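Local coordinates for putative N-acetylmuramoyl-L-alanine amidase,autolysin cwp6 (Peptoclostridium difficile, PDB 5J72), which probably cleaves the amide bond between N-acetylmuramic acid and L-alanine in peptidoglycan with a zinc-dependent domain, and carries modules that hold it to the cell wall, at residues T34-C39 and E74-K79; L44-N49 and G59-N64; S277-E282 and T356-K361; E362-L367 and L387-L392; K564-K569 and T627-G632. All coordinates share one frame; numbering follows the deposited sequence.

Interaction 1. Residues T34-C39 and E74-K79; sequences TLNFMC and ELQSIK
Backbone hydrogen bonds carry most of this contact between antiparallel strands 34-39 and 74-79. Thr34 and Lys79 exchange a pair of bonds, the tighter from Lys79 N to Thr34 O at 2.8 Å, and Met38 and Glu74 exchange another pair at the far end. Between them the ladder is irregular: Asn36 N donates to Ser77 O, but Asn36 O takes a nearly straight bond from Gln76 N (2.8 Å, 168°) and a weak one from Ser77 N at 3.4 Å. Two residues thus face one, and the register slips by one before Phe37.

Among the polar side chains, Gln76 starts beside its own backbone N and bends at chi2 (-68°), which brings NE2 back over Glu74 O. Gln76 NE2 stands 3.0 Å from Glu74 O, above the carbonyl plane, while Met38 N approaches the same oxygen in the plane; two donors grip it. The crook of Gln76 also lays its CG against Met38 CG at 3.5 Å, the two chains crossing at about a right angle. A water links Ser77 OG to Thr34 O.

Apolar contacts fill the face bearing Leu35, Phe37, Leu75 and Ile78. Leu75 CD1 sits off-centre over the Phe37 ring in a CH-pi contact, 4.2 Å from the ring centroid, and Leu35 lies side by side with Ile78. Ile3 and Ile5 of strand 3-7 touch this face. Beyond the pair, Glu74 OE2 forms a salt bridge with Lys102. The arrangement is a classic beta bulge at Gln76 and Ser77, set in an antiparallel strand pair of the N-terminal domain.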
# COMPACT_ATOMS: atom_id res chain seq x y z
N THR A 34 29.36 4.56 21.85
CA THR A 34 28.45 3.52 22.28
C THR A 34 27.29 4.17 23.01
O THR A 34 27.50 4.93 23.95
CB THR A 34 29.16 2.55 23.20
OG1 THR A 34 30.22 1.97 22.46
CG2 THR A 34 28.23 1.38 23.64
N LEU A 35 26.08 3.86 22.58
CA LEU A 35 24.87 4.40 23.22
C LEU A 35 24.43 3.32 24.19
O LEU A 35 24.41 2.12 23.79
CB LEU A 35 23.80 4.58 22.16
CG LEU A 35 23.85 6.01 21.49
CD1 LEU A 35 25.21 6.25 20.79
CD2 LEU A 35 22.65 6.07 20.50
N ASN A 36 24.08 3.71 25.42
CA ASN A 36 23.58 2.72 26.38
C ASN A 36 22.15 3.10 26.70
O ASN A 36 21.85 4.25 26.98
CB ASN A 36 24.45 2.73 27.66
CG ASN A 36 23.91 1.77 28.67
OD1 ASN A 36 22.99 2.15 29.44
ND2 ASN A 36 24.31 0.46 28.66
N PHE A 37 21.24 2.11 26.61
CA PHE A 37 19.83 2.34 26.97
C PHE A 37 19.47 1.38 28.09
O PHE A 37 20.16 0.36 28.25
CB PHE A 37 18.92 1.92 25.78
CG PHE A 37 19.25 2.62 24.47
CD1 PHE A 37 20.16 2.08 23.58
CD2 PHE A 37 18.65 3.81 24.14
CE1 PHE A 37 20.46 2.72 22.37
CE2 PHE A 37 18.95 4.46 22.92
CZ PHE A 37 19.84 3.90 22.06
N MET A 38 18.37 1.65 28.83
CA MET A 38 17.92 0.68 29.82
C MET A 38 16.43 0.60 29.75
O MET A 38 15.77 1.62 29.49
CB MET A 38 18.21 1.11 31.30
CG MET A 38 19.71 1.16 31.62
SD MET A 38 20.48 -0.49 31.91
CE MET A 38 19.77 -0.92 33.56
N CYS A 39 15.90 -0.60 29.98
CA CYS A 39 14.46 -0.73 30.13
C CYS A 39 14.35 -1.44 31.55
O CYS A 39 14.71 -2.61 31.66
CB CYS A 39 13.85 -1.59 29.02
SG CYS A 39 12.06 -1.88 29.28
N GLU A 74 15.14 3.55 27.38
CA GLU A 74 15.46 4.97 27.67
C GLU A 74 16.94 5.16 27.55
O GLU A 74 17.72 4.39 28.11
CB GLU A 74 15.02 5.30 29.11
CG GLU A 74 13.49 5.16 29.20
CD GLU A 74 12.89 5.60 30.56
OE1 GLU A 74 13.52 6.32 31.28
OE2 GLU A 74 11.78 5.19 30.86
N LEU A 75 17.35 6.19 26.83
CA LEU A 75 18.78 6.43 26.63
C LEU A 75 19.44 6.89 27.94
O LEU A 75 18.94 7.82 28.58
CB LEU A 75 18.94 7.59 25.57
CG LEU A 75 20.42 7.96 25.29
CD1 LEU A 75 21.26 6.85 24.70
CD2 LEU A 75 20.39 9.21 24.33
N GLN A 76 20.55 6.25 28.35
CA GLN A 76 21.26 6.62 29.61
C GLN A 76 22.55 7.39 29.38
O GLN A 76 22.87 8.27 30.17
CB GLN A 76 21.66 5.37 30.35
CG GLN A 76 20.46 4.40 30.49
CD GLN A 76 19.45 4.96 31.41
OE1 GLN A 76 19.74 5.23 32.57
NE2 GLN A 76 18.22 5.14 30.97
N SER A 77 23.27 7.08 28.34
CA SER A 77 24.56 7.68 28.19
C SER A 77 25.18 7.40 26.86
O SER A 77 24.75 6.52 26.11
CB SER A 77 25.52 7.12 29.28
OG SER A 77 25.71 5.72 29.09
N ILE A 78 26.23 8.17 26.54
CA ILE A 78 27.01 7.92 25.34
C ILE A 78 28.45 7.84 25.75
O ILE A 78 28.94 8.76 26.44
CB ILE A 78 26.84 9.09 24.31
CG1 ILE A 78 25.40 9.12 23.82
CG2 ILE A 78 27.83 8.87 23.15
CD1 ILE A 78 25.08 10.34 22.86
N LYS A 79 29.15 6.78 25.34
CA LYS A 79 30.55 6.68 25.68
C LYS A 79 31.34 6.94 24.39
O LYS A 79 31.04 6.31 23.37
CB LYS A 79 30.91 5.24 26.18
CG LYS A 79 32.43 5.11 26.48
CD LYS A 79 32.77 3.80 27.26
CE LYS A 79 34.24 3.50 27.25
NZ LYS A 79 34.56 2.39 28.19
O HOH W 1 27.31 4.63 27.03

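Interaction 2. Residues L44-N49 and G59-N64; sequences LEATLN and GVINYN
Strands 44-49 and 59-63 run antiparallel at 171°, but their axes stay 6.0 Å apart and no direct hydrogen bond joins the two segments. Two waters take the place of direct bonds. One donates to Glu45 O and accepts from Asn62 N, at 2.8 Å from that nitrogen; the other donates to Thr47 O and accepts from Val60 N. The spacing narrows along the pair, from 7.6 Å between the CA atoms of Leu44 and Tyr63 to 4.4 Å between those of Leu48 and Gly59.

Leu44 does most of the side-chain work. With CG anti to the backbone N (chi1 177°), its two methyls fork across the gap. CD1 reaches Asn62 O, while Leu44 CD2 comes obliquely to the Tyr63 ring, 3.6 Å from Tyr63 CD2, and also meets Ile61 CG2. That same Ile61 CG2 lies over one face of the Tyr63 ring, offset toward its rim. The other branch of Ile61, CG1, meets Ala46 CB at 3.7 Å.

At the narrow end Leu48 CD2 lies against Gly59 CA at 3.5 Å. Gly59 has no side chain, and a CB there would collide with both Leu48 CD2 and Thr47 O, so this close approach depends on the glycine. Trp73 meets the Tyr63 ring with the planes at about 45°, and Leu48 also touches Leu35 on the next strand. The pair forms a beta hairpin of the N-terminal domain whose strands are bridged by two waters along this part, with an inverse gamma turn centred on Tyr63.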
# COMPACT_ATOMS: atom_id res chain seq x y z
N LEU A 44 20.76 -2.33 27.01
CA LEU A 44 20.79 -2.60 25.56
C LEU A 44 21.84 -1.60 25.03
O LEU A 44 21.79 -0.43 25.41
CB LEU A 44 19.46 -2.23 24.93
CG LEU A 44 19.44 -2.43 23.36
CD1 LEU A 44 19.41 -3.87 23.05
CD2 LEU A 44 18.16 -1.86 22.81
N GLU A 45 22.77 -2.01 24.23
CA GLU A 45 23.73 -1.03 23.74
C GLU A 45 23.90 -1.16 22.22
O GLU A 45 23.51 -2.16 21.62
CB GLU A 45 25.08 -1.14 24.45
CG GLU A 45 25.89 -2.38 24.12
CD GLU A 45 27.29 -2.26 24.69
OE1 GLU A 45 28.27 -2.46 23.94
OE2 GLU A 45 27.40 -1.98 25.90
N ALA A 46 24.44 -0.08 21.61
CA ALA A 46 24.70 -0.09 20.17
C ALA A 46 25.96 0.71 19.93
O ALA A 46 26.14 1.79 20.54
CB ALA A 46 23.56 0.56 19.41
N THR A 47 26.86 0.19 19.08
CA THR A 47 28.09 0.93 18.79
C THR A 47 27.95 1.56 17.41
O THR A 47 27.57 0.87 16.47
CB THR A 47 29.30 -0.01 18.92
OG1 THR A 47 29.42 -0.23 20.32
CG2 THR A 47 30.62 0.62 18.43
N LEU A 48 28.22 2.87 17.30
CA LEU A 48 28.07 3.60 16.03
C LEU A 48 29.45 4.02 15.58
O LEU A 48 30.20 4.60 16.37
CB LEU A 48 27.15 4.84 16.28
CG LEU A 48 25.84 4.52 17.04
CD1 LEU A 48 25.05 5.78 17.04
CD2 LEU A 48 25.04 3.35 16.36
N ASN A 49 29.81 3.72 14.33
CA ASN A 49 31.14 4.03 13.80
C ASN A 49 31.17 5.30 12.99
O ASN A 49 30.26 5.56 12.23
CB ASN A 49 31.54 2.90 12.90
CG ASN A 49 31.71 1.65 13.73
OD1 ASN A 49 30.94 0.71 13.58
ND2 ASN A 49 32.68 1.58 14.64
N GLY A 59 25.20 3.50 12.79
CA GLY A 59 25.20 2.08 13.07
C GLY A 59 23.76 1.65 13.20
O GLY A 59 22.81 2.39 12.85
N VAL A 60 23.59 0.44 13.76
CA VAL A 60 22.26 -0.12 13.87
C VAL A 60 21.93 -0.55 15.30
O VAL A 60 22.80 -1.16 15.91
CB VAL A 60 22.24 -1.36 12.94
CG1 VAL A 60 20.89 -2.12 13.10
CG2 VAL A 60 22.47 -0.93 11.44
N ILE A 61 20.77 -0.23 15.86
CA ILE A 61 20.42 -0.74 17.19
C ILE A 61 19.67 -2.07 16.89
O ILE A 61 18.77 -2.09 16.06
CB ILE A 61 19.49 0.25 17.96
CG1 ILE A 61 20.24 1.62 18.17
CG2 ILE A 61 19.07 -0.39 19.32
CD1 ILE A 61 19.21 2.77 18.48
N ASN A 62 20.07 -3.18 17.55
CA ASN A 62 19.40 -4.47 17.35
C ASN A 62 18.59 -4.74 18.63
O ASN A 62 19.20 -4.95 19.67
CB ASN A 62 20.49 -5.57 17.20
CG ASN A 62 21.17 -5.39 15.84
OD1 ASN A 62 20.57 -5.76 14.82
ND2 ASN A 62 22.37 -4.82 15.73
N TYR A 63 17.28 -4.69 18.56
CA TYR A 63 16.43 -4.86 19.72
C TYR A 63 16.26 -6.39 20.00
O TYR A 63 15.17 -6.93 19.87
CB TYR A 63 15.07 -4.19 19.44
CG TYR A 63 15.24 -2.68 19.46
CD1 TYR A 63 15.44 -1.96 18.28
CD2 TYR A 63 15.26 -1.97 20.66
CE1 TYR A 63 15.63 -0.58 18.30
CE2 TYR A 63 15.48 -0.60 20.70
CZ TYR A 63 15.66 0.09 19.51
OH TYR A 63 15.94 1.42 19.55
N ASN A 64 17.42 -6.87 20.46
CA ASN A 64 17.43 -8.30 20.68
C ASN A 64 17.38 -8.66 22.16
O ASN A 64 17.87 -9.73 22.52
CB ASN A 64 18.71 -8.90 20.08
CG ASN A 64 18.80 -8.92 18.59
OD1 ASN A 64 19.91 -9.09 18.05
ND2 ASN A 64 17.70 -8.74 17.83
O HOH W 2 22.18 -3.05 19.44
O HOH W 3 25.97 -0.75 14.80

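Interaction 3. Residues S277-E282 and T356-K361; sequences SSKAGE and TFYPDK
Tyr358 is the first residue to leave helical phi/psi after helix 346-357, and its chi1 of -67° sets CG anti to the carbonyl carbon, so the ring reaches across with its hydroxyl against helix 270-283. Ser278 meets it with OG in the crowded position between its own backbone N and carbonyl carbon (chi1 65°). The two hydroxyls share a hydrogen bond, Ser278 OG to Tyr358 OH at 2.9 Å, in which either could be the donor. A water in the plane of the ring, at its edge, lies 2.7 Å from Tyr358 OH and is also hydrogen-bonded to Ser278 O, so that it bridges the phenol oxygen and the helix backbone. Glu282, extended beyond CG, comes tip to tip with the ring: Glu282 OE1 stands 3.7 Å from Tyr358 CE1, with the carboxylate plane turned steeply, 65°, from that of the ring.

The contact joins two consecutive cell wall binding (CWB2) modules, the helix of 277-282 belonging to one and the helix end at 356-357 to the next. Tyr358 lies between Pro390 of its own module and Ser278 of the preceding one.

Lys279 turns to Phe357, its chain bent at chi2 so that its methylenes cross Phe357 at about a right angle. Lys279 CG is 3.8 Å from Phe357 CB, and Lys279 CE comes obliquely to the ring near CD2. The ammonium is held by a salt bridge to Asp283, and two waters that it grips weakly donate to Phe357 O, the shorter of these bonds being 2.7 Å from water to Phe357 O. Tyr312 meets the Phe357 ring edge-to-face.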
# COMPACT_ATOMS: atom_id res chain seq x y z
N SER A 277 4.66 6.48 -3.87
CA SER A 277 5.24 7.53 -3.00
C SER A 277 6.17 6.99 -1.91
O SER A 277 7.28 7.53 -1.69
CB SER A 277 4.08 8.26 -2.27
OG SER A 277 3.76 9.36 -3.08
N SER A 278 5.77 5.91 -1.23
CA SER A 278 6.64 5.46 -0.15
C SER A 278 7.91 4.90 -0.73
O SER A 278 8.96 5.02 -0.09
CB SER A 278 5.95 4.42 0.77
OG SER A 278 5.65 3.21 0.06
N LYS A 279 7.84 4.33 -1.91
CA LYS A 279 9.04 3.70 -2.45
C LYS A 279 9.98 4.80 -3.03
O LYS A 279 11.20 4.79 -2.80
CB LYS A 279 8.58 2.71 -3.54
CG LYS A 279 9.78 2.17 -4.35
CD LYS A 279 10.79 1.41 -3.43
CE LYS A 279 11.85 0.72 -4.29
NZ LYS A 279 13.11 0.47 -3.55
N ALA A 280 9.40 5.72 -3.79
CA ALA A 280 10.17 6.86 -4.33
C ALA A 280 10.82 7.61 -3.09
O ALA A 280 11.93 8.11 -3.16
CB ALA A 280 9.20 7.83 -5.05
N GLY A 281 10.05 7.69 -1.95
CA GLY A 281 10.58 8.37 -0.76
C GLY A 281 11.74 7.61 -0.15
O GLY A 281 12.74 8.22 0.23
N GLU A 282 11.63 6.31 -0.04
CA GLU A 282 12.73 5.51 0.54
C GLU A 282 13.99 5.63 -0.35
O GLU A 282 15.09 5.73 0.17
CB GLU A 282 12.31 4.00 0.59
CG GLU A 282 13.43 3.12 1.04
CD GLU A 282 13.05 1.62 1.02
OE1 GLU A 282 11.88 1.30 1.26
OE2 GLU A 282 13.96 0.78 0.79
N THR A 356 5.97 -5.74 -6.07
CA THR A 356 7.16 -5.51 -6.88
C THR A 356 8.30 -4.79 -6.19
O THR A 356 9.46 -5.20 -6.34
CB THR A 356 6.72 -4.62 -8.04
OG1 THR A 356 5.72 -5.33 -8.79
CG2 THR A 356 7.89 -4.21 -8.99
N PHE A 357 7.98 -3.74 -5.45
CA PHE A 357 9.03 -2.89 -4.82
C PHE A 357 9.34 -3.21 -3.39
O PHE A 357 10.31 -2.64 -2.86
CB PHE A 357 8.59 -1.39 -4.96
CG PHE A 357 8.56 -0.99 -6.43
CD1 PHE A 357 7.37 -0.74 -7.07
CD2 PHE A 357 9.73 -0.87 -7.17
CE1 PHE A 357 7.33 -0.38 -8.41
CE2 PHE A 357 9.69 -0.51 -8.52
CZ PHE A 357 8.50 -0.27 -9.12
N TYR A 358 8.56 -4.08 -2.72
CA TYR A 358 8.84 -4.50 -1.34
C TYR A 358 8.78 -6.09 -1.39
O TYR A 358 7.91 -6.70 -0.77
CB TYR A 358 7.75 -3.98 -0.36
CG TYR A 358 7.82 -2.47 -0.25
CD1 TYR A 358 8.59 -1.85 0.73
CD2 TYR A 358 7.16 -1.65 -1.18
CE1 TYR A 358 8.71 -0.46 0.79
CE2 TYR A 358 7.28 -0.26 -1.13
CZ TYR A 358 8.04 0.32 -0.14
OH TYR A 358 8.06 1.69 -0.05
N PRO A 359 9.69 -6.72 -2.12
CA PRO A 359 9.77 -8.16 -2.29
C PRO A 359 10.07 -8.96 -1.03
O PRO A 359 9.73 -10.13 -0.98
CB PRO A 359 10.88 -8.32 -3.34
CG PRO A 359 11.76 -7.20 -3.08
CD PRO A 359 10.82 -6.06 -2.80
N ASP A 360 10.70 -8.37 -0.03
CA ASP A 360 11.00 -9.13 1.16
C ASP A 360 9.76 -9.74 1.79
O ASP A 360 8.70 -9.12 1.83
CB ASP A 360 11.67 -8.23 2.21
CG ASP A 360 13.08 -7.75 1.87
OD1 ASP A 360 13.62 -8.18 0.85
OD2 ASP A 360 13.62 -6.92 2.62
N LYS A 361 9.87 -11.00 2.30
CA LYS A 361 8.73 -11.60 2.97
C LYS A 361 8.56 -11.05 4.38
O LYS A 361 7.48 -11.19 4.94
CB LYS A 361 8.87 -13.15 3.04
CG LYS A 361 8.66 -13.81 1.67
CD LYS A 361 9.71 -14.93 1.51
O HOH W 4 9.42 2.86 1.93
O HOH W 5 11.83 -1.38 -1.06
O HOH W 6 12.84 -2.80 -4.17

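Interaction 4. Residues E362-L367 and L387-L392; sequences ELSAML and LKAPIL
Met366 leaves strand 362-370 with CG anti to the backbone N, and its chain then bends at both chi2 (82°) and chi3 (82°), curling round Pro390 and Leu392. Met366 CG lies 4.0 Å from Leu392 CB. SD, the next atom, touches both residues: Met366 SD is 3.6 Å from Pro390 CG, the two side chains crossing at about a right angle, and it also packs on Leu392 CB. The terminal CE ends at Leu392 CD1, and Leu363 CD1 comes to the same Pro390 CG from before the corner the chain turns at Ser364.

Strands 362-370 and 391-394 are parallel and joined through helix 375-387, a beta-alpha-beta unit of a CWB2 module. Leu367 N donates to Pro390 O at 2.9 Å, almost straight at 175°, and Leu392 N donates to Leu367 O at 2.8 Å; both come nearly along the C=O axis. On the opposite side from Met366, Leu367 CD1 packs on Ala389 CB and Leu387 CD1, next to Leu383 of the connecting helix.

Lys388 closes that helix in a Schellman motif, with positive phi. Its carbonyl is reached by two waters, one accepting from Ser364 N and the other 2.8 Å from Ser364 OG. Ala365 O, buried against Ala389 CB and Pro390 CD, has no polar partner in the model.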
# COMPACT_ATOMS: atom_id res chain seq x y z
N GLU A 362 9.59 -10.44 4.96
CA GLU A 362 9.45 -9.87 6.32
C GLU A 362 9.65 -8.36 6.25
O GLU A 362 10.75 -7.89 6.01
CB GLU A 362 10.50 -10.51 7.29
CG GLU A 362 10.32 -12.03 7.27
CD GLU A 362 11.00 -12.74 8.44
OE1 GLU A 362 12.07 -12.26 8.91
OE2 GLU A 362 10.42 -13.77 8.89
N LEU A 363 8.58 -7.61 6.42
CA LEU A 363 8.72 -6.16 6.33
C LEU A 363 9.02 -5.60 7.73
O LEU A 363 8.67 -6.24 8.73
CB LEU A 363 7.40 -5.57 5.84
CG LEU A 363 6.95 -6.12 4.46
CD1 LEU A 363 5.51 -5.60 4.24
CD2 LEU A 363 7.93 -5.73 3.35
N SER A 364 9.63 -4.43 7.82
CA SER A 364 9.85 -3.85 9.14
C SER A 364 8.53 -3.24 9.61
O SER A 364 8.31 -3.09 10.81
CB SER A 364 10.90 -2.74 9.04
OG SER A 364 10.40 -1.77 8.13
N ALA A 365 7.64 -2.86 8.68
CA ALA A 365 6.38 -2.26 9.09
C ALA A 365 5.41 -2.19 7.93
O ALA A 365 5.82 -2.45 6.80
CB ALA A 365 6.60 -0.85 9.57
N MET A 366 4.16 -1.82 8.21
CA MET A 366 3.19 -1.60 7.14
C MET A 366 2.40 -0.48 7.59
O MET A 366 1.90 -0.53 8.69
CB MET A 366 2.26 -2.83 6.89
CG MET A 366 1.19 -2.55 5.80
SD MET A 366 1.93 -2.79 4.18
CE MET A 366 1.81 -4.59 4.03
N LEU A 367 2.30 0.58 6.78
CA LEU A 367 1.48 1.72 7.19
C LEU A 367 0.16 1.61 6.46
O LEU A 367 0.16 1.53 5.24
CB LEU A 367 2.18 3.09 6.83
CG LEU A 367 3.40 3.48 7.76
CD1 LEU A 367 4.64 2.68 7.28
CD2 LEU A 367 3.71 4.99 7.70
N LEU A 387 11.00 4.83 7.74
CA LEU A 387 10.91 3.43 8.23
C LEU A 387 11.26 2.40 7.16
O LEU A 387 11.38 1.20 7.48
CB LEU A 387 9.46 3.16 8.71
CG LEU A 387 8.99 4.07 9.84
CD1 LEU A 387 7.49 3.77 10.17
CD2 LEU A 387 9.96 3.82 11.10
N LYS A 388 11.40 2.83 5.88
CA LYS A 388 11.69 1.98 4.72
C LYS A 388 10.60 0.87 4.66
O LYS A 388 10.92 -0.33 4.56
CB LYS A 388 13.11 1.43 4.76
CG LYS A 388 14.16 2.59 4.80
CD LYS A 388 15.56 1.95 4.74
CE LYS A 388 16.76 2.91 4.76
NZ LYS A 388 16.56 4.02 3.82
N ALA A 389 9.36 1.30 4.73
CA ALA A 389 8.16 0.45 4.79
C ALA A 389 7.10 0.95 3.80
O ALA A 389 7.06 2.12 3.45
CB ALA A 389 7.57 0.47 6.21
N PRO A 390 6.24 0.06 3.32
CA PRO A 390 5.19 0.45 2.37
C PRO A 390 3.95 1.02 3.00
O PRO A 390 3.65 0.80 4.18
CB PRO A 390 4.83 -0.88 1.66
CG PRO A 390 5.17 -1.98 2.79
CD PRO A 390 6.32 -1.40 3.59
N ILE A 391 3.20 1.77 2.17
CA ILE A 391 1.88 2.20 2.60
C ILE A 391 0.87 1.28 1.86
O ILE A 391 0.94 1.12 0.63
CB ILE A 391 1.64 3.66 2.17
CG1 ILE A 391 2.56 4.59 3.03
CG2 ILE A 391 0.14 4.06 2.37
CD1 ILE A 391 2.49 6.08 2.52
N LEU A 392 -0.05 0.69 2.61
CA LEU A 392 -1.14 -0.11 2.06
C LEU A 392 -2.37 0.73 2.12
O LEU A 392 -2.62 1.35 3.16
CB LEU A 392 -1.32 -1.34 2.95
CG LEU A 392 -2.36 -2.33 2.38
CD1 LEU A 392 -1.89 -3.72 2.65
CD2 LEU A 392 -3.72 -2.01 3.06
O HOH W 7 9.65 -2.92 5.20
O HOH W 8 12.59 -1.53 6.39

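Interaction 5. Residues K564-K569 and T627-G632; sequences KRILEK and TQIGIG
A glutamine amide serves as the knob between these two helices: Gln628 sits in a hole formed by Arg565, Ile566, Glu568 and Lys569. Its chain bends at chi2 (-51°) and so makes the bond from Gln628 NE2 to Arg565 O, 2.9 Å long and nearly straight at the hydrogen (172°). The oxygen lies in the Gln628 amide plane, yet NE2 stands above the carbonyl plane of Arg565. NE2 also donates to a water, which in turn donates to Glu568 OE1, so two acceptors fix the turn of the amide.

Helices 554-569 and 619-637 belong to the zinc amidase domain, and the segments run roughly antiparallel at 144° with 8.1 Å between axes. Toward the sheet, Ile566 and Ile629 lie side by side, Ile566 CD1 to Ile629 CG1 at 3.9 Å, and both touch Val602 of strand 599-606.

Elsewhere in the contact, Arg565 bends at chi2 and crosses Ile631, whose CG2 rests over one face of the guanidinium, 3.3 Å from Arg565 NE. In the guanidinium plane, Arg565 NH2 forms a salt bridge to the syn lone pair of Glu568 OE1 at 3.0 Å, while NE pairs with Asp635.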
# COMPACT_ATOMS: atom_id res chain seq x y z
N LYS A 564 -28.61 -12.09 -16.02
CA LYS A 564 -29.21 -10.77 -16.32
C LYS A 564 -28.14 -9.68 -16.12
O LYS A 564 -27.91 -8.87 -17.03
CB LYS A 564 -30.38 -10.54 -15.35
CG LYS A 564 -31.09 -9.21 -15.55
CD LYS A 564 -32.36 -9.10 -14.68
CE LYS A 564 -33.44 -8.19 -15.34
NZ LYS A 564 -34.26 -7.43 -14.33
N ARG A 565 -27.44 -9.68 -14.94
CA ARG A 565 -26.45 -8.57 -14.72
C ARG A 565 -25.32 -8.59 -15.73
O ARG A 565 -24.89 -7.53 -16.18
CB ARG A 565 -25.93 -8.62 -13.30
CG ARG A 565 -27.05 -8.37 -12.26
CD ARG A 565 -27.79 -7.02 -12.51
NE ARG A 565 -28.52 -6.72 -11.28
CZ ARG A 565 -29.06 -5.53 -11.02
NH1 ARG A 565 -29.67 -5.33 -9.86
NH2 ARG A 565 -29.00 -4.55 -11.91
N ILE A 566 -24.82 -9.78 -16.11
CA ILE A 566 -23.74 -9.80 -17.07
C ILE A 566 -24.19 -9.18 -18.38
O ILE A 566 -23.49 -8.34 -18.98
CB ILE A 566 -23.27 -11.26 -17.31
CG1 ILE A 566 -22.57 -11.78 -16.03
CG2 ILE A 566 -22.31 -11.31 -18.55
CD1 ILE A 566 -22.15 -13.26 -16.19
N LEU A 567 -25.38 -9.62 -18.83
CA LEU A 567 -25.91 -9.13 -20.10
C LEU A 567 -26.20 -7.62 -20.04
O LEU A 567 -26.21 -7.00 -21.09
CB LEU A 567 -27.13 -9.97 -20.47
CG LEU A 567 -26.73 -11.44 -20.88
CD1 LEU A 567 -27.95 -12.36 -20.97
CD2 LEU A 567 -26.03 -11.38 -22.24
N GLU A 568 -26.42 -7.03 -18.84
CA GLU A 568 -26.64 -5.57 -18.76
C GLU A 568 -25.40 -4.80 -19.22
O GLU A 568 -25.55 -3.65 -19.63
CB GLU A 568 -27.04 -5.15 -17.28
CG GLU A 568 -28.45 -5.65 -16.96
CD GLU A 568 -28.98 -5.24 -15.57
OE1 GLU A 568 -28.23 -4.64 -14.77
OE2 GLU A 568 -30.20 -5.53 -15.30
N LYS A 569 -24.16 -5.40 -19.21
CA LYS A 569 -22.94 -4.66 -19.61
C LYS A 569 -22.21 -5.29 -20.74
O LYS A 569 -21.25 -4.73 -21.23
CB LYS A 569 -21.88 -4.58 -18.48
CG LYS A 569 -22.39 -3.97 -17.22
CD LYS A 569 -22.44 -2.47 -17.31
CE LYS A 569 -23.71 -2.04 -16.63
NZ LYS A 569 -23.70 -0.60 -16.28
N THR A 627 -17.54 -7.46 -11.44
CA THR A 627 -18.49 -6.62 -10.71
C THR A 627 -19.98 -7.06 -11.02
O THR A 627 -20.78 -7.19 -10.09
CB THR A 627 -18.35 -5.17 -11.19
OG1 THR A 627 -17.00 -4.76 -10.86
CG2 THR A 627 -19.45 -4.24 -10.47
N GLN A 628 -20.31 -7.26 -12.30
CA GLN A 628 -21.69 -7.67 -12.66
C GLN A 628 -22.04 -8.99 -11.99
O GLN A 628 -23.16 -9.19 -11.49
CB GLN A 628 -21.82 -7.77 -14.17
CG GLN A 628 -21.61 -6.46 -14.93
CD GLN A 628 -22.47 -5.34 -14.33
OE1 GLN A 628 -21.97 -4.40 -13.69
NE2 GLN A 628 -23.82 -5.45 -14.46
N ILE A 629 -21.06 -9.93 -11.97
CA ILE A 629 -21.36 -11.15 -11.30
C ILE A 629 -21.64 -10.88 -9.83
O ILE A 629 -22.55 -11.48 -9.26
CB ILE A 629 -20.18 -12.17 -11.49
CG1 ILE A 629 -20.09 -12.56 -12.99
CG2 ILE A 629 -20.40 -13.39 -10.57
CD1 ILE A 629 -18.77 -13.44 -13.34
N GLY A 630 -20.83 -9.96 -9.20
CA GLY A 630 -21.05 -9.67 -7.79
C GLY A 630 -22.44 -9.03 -7.60
O GLY A 630 -23.11 -9.31 -6.59
N ILE A 631 -22.84 -8.19 -8.52
CA ILE A 631 -24.18 -7.53 -8.36
C ILE A 631 -25.28 -8.63 -8.44
O ILE A 631 -26.21 -8.63 -7.62
CB ILE A 631 -24.41 -6.46 -9.46
CG1 ILE A 631 -23.46 -5.23 -9.23
CG2 ILE A 631 -25.94 -5.94 -9.38
CD1 ILE A 631 -23.32 -4.36 -10.51
N GLY A 632 -25.15 -9.55 -9.41
CA GLY A 632 -26.11 -10.65 -9.52
C GLY A 632 -26.15 -11.47 -8.25
O GLY A 632 -27.19 -11.93 -7.82
O HOH W 9 -25.95 -3.37 -14.01

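Interactions 1 and 2 are adjoining strand pairs of the N-terminal domain: strands 30-39 and 42-51 are neighbours, and the Phe37 N to Leu44 O and Leu35 N to Ala46 O pairs, both 2.9 Å, are probable hydrogen bonds. Interactions 3 and 4 also touch, with centres about 8 Å apart; Ser278 and Tyr358 of the first pack on Pro390 of the second. Interaction 4 comes nearer the N-terminal domain, about 10 Å from interaction 2 by nearest atoms. Interaction 5 stands apart in the zinc-binding amidase domain, its centre about 63 Å from that of interaction 1. There the Ile629 side chain is about 13 Å from the bound zinc, held by His460, Glu477 and His530.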